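Heat-inducible transcription repressor HrcA (Thermotoga maritima, PDB 1STZ) probably represses class I heat shock genes, the grpE-dnaK-dnaJ and groELS operons, by binding DNA and preventing their induction. Local coordinates at residues N141-I153 with I187-G201. Residues are numbered along the deposited sequence; the frame is centred on the assembly and turned at random.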
loop_
_atom_site.group_PDB
_atom_site.type_symbol
_atom_site.label_atom_id
_atom_site.label_comp_id
_atom_site.label_asym_id
_atom_site.label_seq_id
_atom_site.Cartn_x
_atom_site.Cartn_y
_atom_site.Cartn_z
ATOM N N ASN A 141 5.822 27.732 -5.903
ATOM C CA ASN A 141 6.646 28.922 -5.743
ATOM C C ASN A 141 6.088 29.783 -4.613
ATOM O O ASN A 141 4.909 30.094 -4.601
ATOM C CB ASN A 141 6.690 29.700 -7.058
ATOM C CG ASN A 141 7.855 30.685 -7.139
ATOM O OD1 ASN A 141 8.231 31.334 -6.145
ATOM N ND2 ASN A 141 8.429 30.808 -8.335
ATOM N N THR A 142 6.939 30.119 -3.640
ATOM C CA THR A 142 6.529 30.937 -2.490
ATOM C C THR A 142 6.229 32.381 -2.854
ATOM O O THR A 142 5.546 33.081 -2.118
ATOM C CB THR A 142 7.593 30.922 -1.380
ATOM O OG1 THR A 142 8.869 31.309 -1.903
ATOM C CG2 THR A 142 7.791 29.524 -0.844
ATOM N N ARG A 143 6.764 32.832 -3.982
ATOM C CA ARG A 143 6.611 34.219 -4.418
ATOM C C ARG A 143 5.168 34.747 -4.391
ATOM O O ARG A 143 4.948 35.890 -4.016
ATOM C CB ARG A 143 7.210 34.378 -5.823
ATOM C CG ARG A 143 6.900 35.692 -6.515
ATOM C CD ARG A 143 7.422 35.724 -7.938
ATOM N NE ARG A 143 6.495 36.394 -8.850
ATOM C CZ ARG A 143 6.491 36.237 -10.174
ATOM N NH1 ARG A 143 7.369 35.422 -10.772
ATOM N NH2 ARG A 143 5.602 36.907 -10.910
ATOM N N ASP A 144 4.198 33.919 -4.778
ATOM C CA ASP A 144 2.779 34.333 -4.823
ATOM C C ASP A 144 1.886 33.415 -3.966
ATOM O O ASP A 144 0.674 33.328 -4.192
ATOM C CB ASP A 144 2.265 34.401 -6.276
ATOM C CG ASP A 144 1.784 33.038 -6.806
ATOM O OD1 ASP A 144 2.598 32.071 -6.819
ATOM O OD2 ASP A 144 0.598 32.860 -7.213
ATOM N N LEU A 145 2.493 32.749 -2.983
ATOM C CA LEU A 145 1.769 31.889 -2.053
ATOM C C LEU A 145 1.200 32.783 -0.954
ATOM O O LEU A 145 1.859 33.018 0.062
ATOM C CB LEU A 145 2.725 30.857 -1.446
ATOM C CG LEU A 145 2.462 29.352 -1.533
ATOM C CD1 LEU A 145 3.256 28.612 -0.459
ATOM C CD2 LEU A 145 0.996 29.028 -1.418
ATOM N N LYS A 146 -0.010 33.293 -1.150
ATOM C CA LYS A 146 -0.643 34.129 -0.134
ATOM C C LYS A 146 -0.943 33.335 1.151
ATOM O O LYS A 146 -1.427 32.213 1.095
ATOM C CB LYS A 146 -1.936 34.738 -0.680
ATOM C CG LYS A 146 -1.719 35.844 -1.697
ATOM C CD LYS A 146 -2.867 36.847 -1.652
ATOM C CE LYS A 146 -2.530 38.165 -2.359
ATOM N NZ LYS A 146 -3.644 39.146 -2.155
ATOM N N ILE A 147 -0.629 33.923 2.300
ATOM C CA ILE A 147 -1.066 33.404 3.587
ATOM C C ILE A 147 -2.524 33.843 3.809
ATOM O O ILE A 147 -2.806 35.030 3.977
ATOM C CB ILE A 147 -0.169 33.937 4.725
ATOM C CG1 ILE A 147 1.276 33.459 4.556
ATOM C CG2 ILE A 147 -0.734 33.519 6.097
ATOM C CD1 ILE A 147 2.292 34.256 5.368
ATOM N N LEU A 148 -3.445 32.889 3.797
ATOM C CA LEU A 148 -4.883 33.175 3.935
ATOM C C LEU A 148 -5.311 33.294 5.392
ATOM O O LEU A 148 -6.317 33.927 5.695
ATOM C CB LEU A 148 -5.712 32.074 3.262
ATOM C CG LEU A 148 -5.367 31.762 1.802
ATOM C CD1 LEU A 148 -6.128 30.557 1.309
ATOM C CD2 LEU A 148 -5.647 32.957 0.901
ATOM N N ARG A 149 -4.547 32.667 6.287
ATOM C CA ARG A 149 -4.868 32.645 7.720
ATOM C C ARG A 149 -3.717 32.071 8.551
ATOM O O ARG A 149 -3.030 31.158 8.112
ATOM C CB ARG A 149 -6.103 31.772 7.945
ATOM C CG ARG A 149 -6.607 31.717 9.365
ATOM C CD ARG A 149 -7.931 31.006 9.475
ATOM N NE ARG A 149 -8.220 30.587 10.842
ATOM C CZ ARG A 149 -8.978 29.548 11.170
ATOM N NH1 ARG A 149 -9.532 28.802 10.218
ATOM N NH2 ARG A 149 -9.175 29.246 12.453
ATOM N N VAL A 150 -3.544 32.585 9.767
ATOM C CA VAL A 150 -2.539 32.082 10.698
ATOM C C VAL A 150 -3.243 31.533 11.928
ATOM O O VAL A 150 -3.989 32.247 12.579
ATOM C CB VAL A 150 -1.567 33.180 11.139
ATOM C CG1 VAL A 150 -0.533 32.630 12.124
ATOM C CG2 VAL A 150 -0.888 33.803 9.933
ATOM N N MET A 151 -2.992 30.273 12.241
ATOM C CA MET A 151 -3.611 29.615 13.383
ATOM C C MET A 151 -2.579 29.380 14.485
ATOM O O MET A 151 -1.485 28.878 14.214
ATOM C CB MET A 151 -4.215 28.274 12.958
ATOM C CG MET A 151 -5.347 28.364 11.935
ATOM S SD MET A 151 -4.848 27.742 10.322
ATOM C CE MET A 151 -4.213 29.046 9.658
ATOM N N LEU A 152 -2.922 29.794 15.703
ATOM C CA LEU A 152 -2.215 29.417 16.928
ATOM C C LEU A 152 -3.175 28.716 17.884
ATOM O O LEU A 152 -3.902 29.381 18.599
ATOM C CB LEU A 152 -1.692 30.648 17.647
ATOM C CG LEU A 152 -0.531 31.463 17.108
ATOM C CD1 LEU A 152 -0.208 32.527 18.135
ATOM C CD2 LEU A 152 0.698 30.627 16.824
ATOM N N ILE A 153 -3.160 27.387 17.918
ATOM C CA ILE A 153 -4.121 26.605 18.720
ATOM C C ILE A 153 -3.531 26.038 20.023
ATOM O O ILE A 153 -2.735 25.123 19.981
ATOM C CB ILE A 153 -4.647 25.444 17.853
ATOM C CG1 ILE A 153 -5.375 25.994 16.619
ATOM C CG2 ILE A 153 -5.565 24.545 18.653
ATOM C CD1 ILE A 153 -4.594 25.875 15.384
ATOM N N ILE A 187 -2.460 37.176 20.360
ATOM C CA ILE A 187 -1.258 37.023 19.542
ATOM C C ILE A 187 -1.617 36.510 18.148
ATOM O O ILE A 187 -0.987 36.877 17.169
ATOM C CB ILE A 187 -0.202 36.141 20.256
ATOM C CG1 ILE A 187 0.420 36.939 21.409
ATOM C CG2 ILE A 187 0.903 35.718 19.298
ATOM C CD1 ILE A 187 1.295 36.132 22.329
ATOM N N GLU A 188 -2.658 35.693 18.059
ATOM C CA GLU A 188 -3.109 35.163 16.779
ATOM C C GLU A 188 -3.713 36.284 15.963
ATOM O O GLU A 188 -3.557 36.323 14.750
ATOM C CB GLU A 188 -4.150 34.071 17.000
ATOM C CG GLU A 188 -4.659 33.387 15.742
ATOM C CD GLU A 188 -5.662 32.297 16.084
ATOM O OE1 GLU A 188 -6.638 32.600 16.790
ATOM O OE2 GLU A 188 -5.468 31.133 15.679
ATOM N N ARG A 189 -4.426 37.186 16.635
ATOM C CA ARG A 189 -4.964 38.349 15.959
ATOM C C ARG A 189 -3.829 39.163 15.372
ATOM O O ARG A 189 -3.861 39.496 14.196
ATOM C CB ARG A 189 -5.801 39.208 16.894
ATOM C CG ARG A 189 -7.182 38.659 17.137
ATOM C CD ARG A 189 -7.875 39.354 18.277
ATOM N NE ARG A 189 -9.126 38.706 18.638
ATOM C CZ ARG A 189 -9.624 38.660 19.865
ATOM N NH1 ARG A 189 -9.002 39.238 20.891
ATOM N NH2 ARG A 189 -10.770 38.034 20.074
ATOM N N GLN A 190 -2.829 39.461 16.199
ATOM C CA GLN A 190 -1.642 40.202 15.766
ATOM C C GLN A 190 -1.007 39.558 14.544
ATOM O O GLN A 190 -0.728 40.241 13.562
ATOM C CB GLN A 190 -0.611 40.286 16.894
ATOM C CG GLN A 190 0.543 41.222 16.597
ATOM C CD GLN A 190 1.521 41.357 17.748
ATOM O OE1 GLN A 190 1.935 40.362 18.345
ATOM N NE2 GLN A 190 1.917 42.584 18.041
ATOM N N LEU A 191 -0.784 38.246 14.607
ATOM C CA LEU A 191 -0.167 37.519 13.504
ATOM C C LEU A 191 -0.996 37.635 12.214
ATOM O O LEU A 191 -0.443 37.832 11.134
ATOM C CB LEU A 191 0.032 36.037 13.872
ATOM C CG LEU A 191 1.068 35.746 14.966
ATOM C CD1 LEU A 191 0.965 34.297 15.427
ATOM C CD2 LEU A 191 2.456 36.039 14.467
ATOM N N ASN A 192 -2.318 37.535 12.337
ATOM C CA ASN A 192 -3.209 37.640 11.179
ATOM C C ASN A 192 -3.248 39.043 10.546
ATOM O O ASN A 192 -3.322 39.171 9.326
ATOM C CB ASN A 192 -4.621 37.154 11.530
ATOM C CG ASN A 192 -4.769 35.655 11.341
ATOM O OD1 ASN A 192 -4.741 35.171 10.217
ATOM N ND2 ASN A 192 -4.886 34.913 12.441
ATOM N N PHE A 193 -3.171 40.083 11.371
ATOM C CA PHE A 193 -3.081 41.456 10.876
ATOM C C PHE A 193 -1.828 41.650 10.047
ATOM O O PHE A 193 -1.873 42.283 9.002
ATOM C CB PHE A 193 -3.040 42.457 12.033
ATOM C CG PHE A 193 -4.306 42.528 12.834
ATOM C CD1 PHE A 193 -4.296 43.102 14.106
ATOM C CD2 PHE A 193 -5.514 42.027 12.334
ATOM C CE1 PHE A 193 -5.452 43.174 14.854
ATOM C CE2 PHE A 193 -6.678 42.110 13.084
ATOM C CZ PHE A 193 -6.647 42.684 14.338
ATOM N N LEU A 194 -0.719 41.089 10.525
ATOM C CA LEU A 194 0.599 41.258 9.909
ATOM C C LEU A 194 0.828 40.409 8.675
ATOM O O LEU A 194 1.553 40.814 7.766
ATOM C CB LEU A 194 1.687 40.904 10.921
ATOM C CG LEU A 194 1.802 41.830 12.129
ATOM C CD1 LEU A 194 2.741 41.234 13.165
ATOM C CD2 LEU A 194 2.279 43.222 11.698
ATOM N N LEU A 195 0.231 39.222 8.647
ATOM C CA LEU A 195 0.610 38.197 7.688
ATOM C C LEU A 195 -0.434 37.846 6.650
ATOM O O LEU A 195 -0.090 37.368 5.575
ATOM C CB LEU A 195 1.002 36.929 8.439
ATOM C CG LEU A 195 2.293 37.030 9.243
ATOM C CD1 LEU A 195 2.520 35.736 9.960
ATOM C CD2 LEU A 195 3.473 37.348 8.339
ATOM N N ARG A 196 -1.704 38.036 6.984
ATOM C CA ARG A 196 -2.815 37.704 6.100
ATOM C C ARG A 196 -2.813 38.600 4.869
ATOM O O ARG A 196 -2.779 39.809 4.997
ATOM C CB ARG A 196 -4.121 37.897 6.870
ATOM C CG ARG A 196 -5.374 37.465 6.174
ATOM C CD ARG A 196 -6.598 37.597 7.072
ATOM N NE ARG A 196 -6.934 36.340 7.744
ATOM C CZ ARG A 196 -7.899 36.211 8.651
ATOM N NH1 ARG A 196 -8.629 37.261 9.021
ATOM N NH2 ARG A 196 -8.141 35.020 9.187
ATOM N N GLY A 197 -2.846 38.009 3.681
ATOM C CA GLY A 197 -2.745 38.779 2.447
ATOM C C GLY A 197 -1.318 38.931 1.939
ATOM O O GLY A 197 -1.101 39.291 0.784
ATOM N N ARG A 198 -0.343 38.642 2.795
ATOM C CA ARG A 198 1.066 38.681 2.423
ATOM C C ARG A 198 1.474 37.301 1.979
ATOM O O ARG A 198 0.854 36.323 2.375
ATOM C CB ARG A 198 1.896 39.130 3.612
ATOM C CG ARG A 198 1.290 40.334 4.285
ATOM C CD ARG A 198 2.181 41.515 4.441
ATOM N NE ARG A 198 2.958 41.871 3.256
ATOM C CZ ARG A 198 3.688 42.974 3.190
ATOM N NH1 ARG A 198 3.705 43.815 4.213
ATOM N NH2 ARG A 198 4.391 43.255 2.104
ATOM N N THR A 199 2.508 37.204 1.153
ATOM C CA THR A 199 2.960 35.903 0.658
ATOM C C THR A 199 4.095 35.324 1.502
ATOM O O THR A 199 4.726 36.031 2.254
ATOM C CB THR A 199 3.365 35.971 -0.828
ATOM O OG1 THR A 199 4.587 36.694 -0.981
ATOM C CG2 THR A 199 2.349 36.776 -1.643
ATOM N N VAL A 200 4.315 34.018 1.391
ATOM C CA VAL A 200 5.411 33.351 2.077
ATOM C C VAL A 200 6.725 33.927 1.547
ATOM O O VAL A 200 7.662 34.103 2.302
ATOM C CB VAL A 200 5.364 31.828 1.881
ATOM C CG1 VAL A 200 6.596 31.146 2.487
ATOM C CG2 VAL A 200 4.088 31.248 2.507
ATOM N N GLY A 201 6.767 34.243 0.257
ATOM C CA GLY A 201 7.932 34.878 -0.368
ATOM C C GLY A 201 8.284 36.217 0.252
ATOM O O GLY A 201 9.447 36.550 0.422
#
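Side chains of helix 187-195 take the place of a neighbouring strand along the outer edge of a three-stranded antiparallel sheet, a worked example of how an edge strand can be satisfied by a helix. Asn192 does most of this for strand 149-153: its amide grips both backbone polar groups of Val150. OD1 accepts from Val150 N at 2.9 Å, the donor tilted from the plane of the amide carbonyl. ND2 gives to Val150 O at 2.8 Å, meeting a lone pair in the plane of that carbonyl. ND2 also bonds to Glu188 O, one turn back, which fixes the rotation of the amide. A leucine in its place would probably leave both the N-H and the carbonyl of Val150 without their mates on the helix. Glu188 does half as much two residues along the strand, accepting only from the N-H of Leu152. Its CG, anti to the backbone N (chi1 -177°), starts an extended chain that carries OE2 to Leu152 N at 2.9 Å, on the anti side, though tilted out of the carboxylate plane. Alongside these polar bonds, Val150 splits its branches, CG1 against Leu191 CB and CG2 against Leu195, while Leu152 CD1 presses tightly on Leu191 CD1 at 3.4 Å.

Beyond the helix the two segments meet backbone to backbone. Ile147 N reaches Arg198 O in a nearly straight bond (175°), Gly197 N returns to Ile147 O, and the backbones of Lys146 and Thr199 form a single beta bridge. Thr199 N-caps the next helix and its OG1 donates to Arg143 O at 3.2 Å; Val200 N bonds to Leu145 O.

Strand 159-166 pairs with the other edge of strand 149-154, and helix 215-224 packs on Leu191 and Leu195. Arg149 NH1 bonds to Val155 O of the second subunit, whose Ile153 packs against Ile153 here.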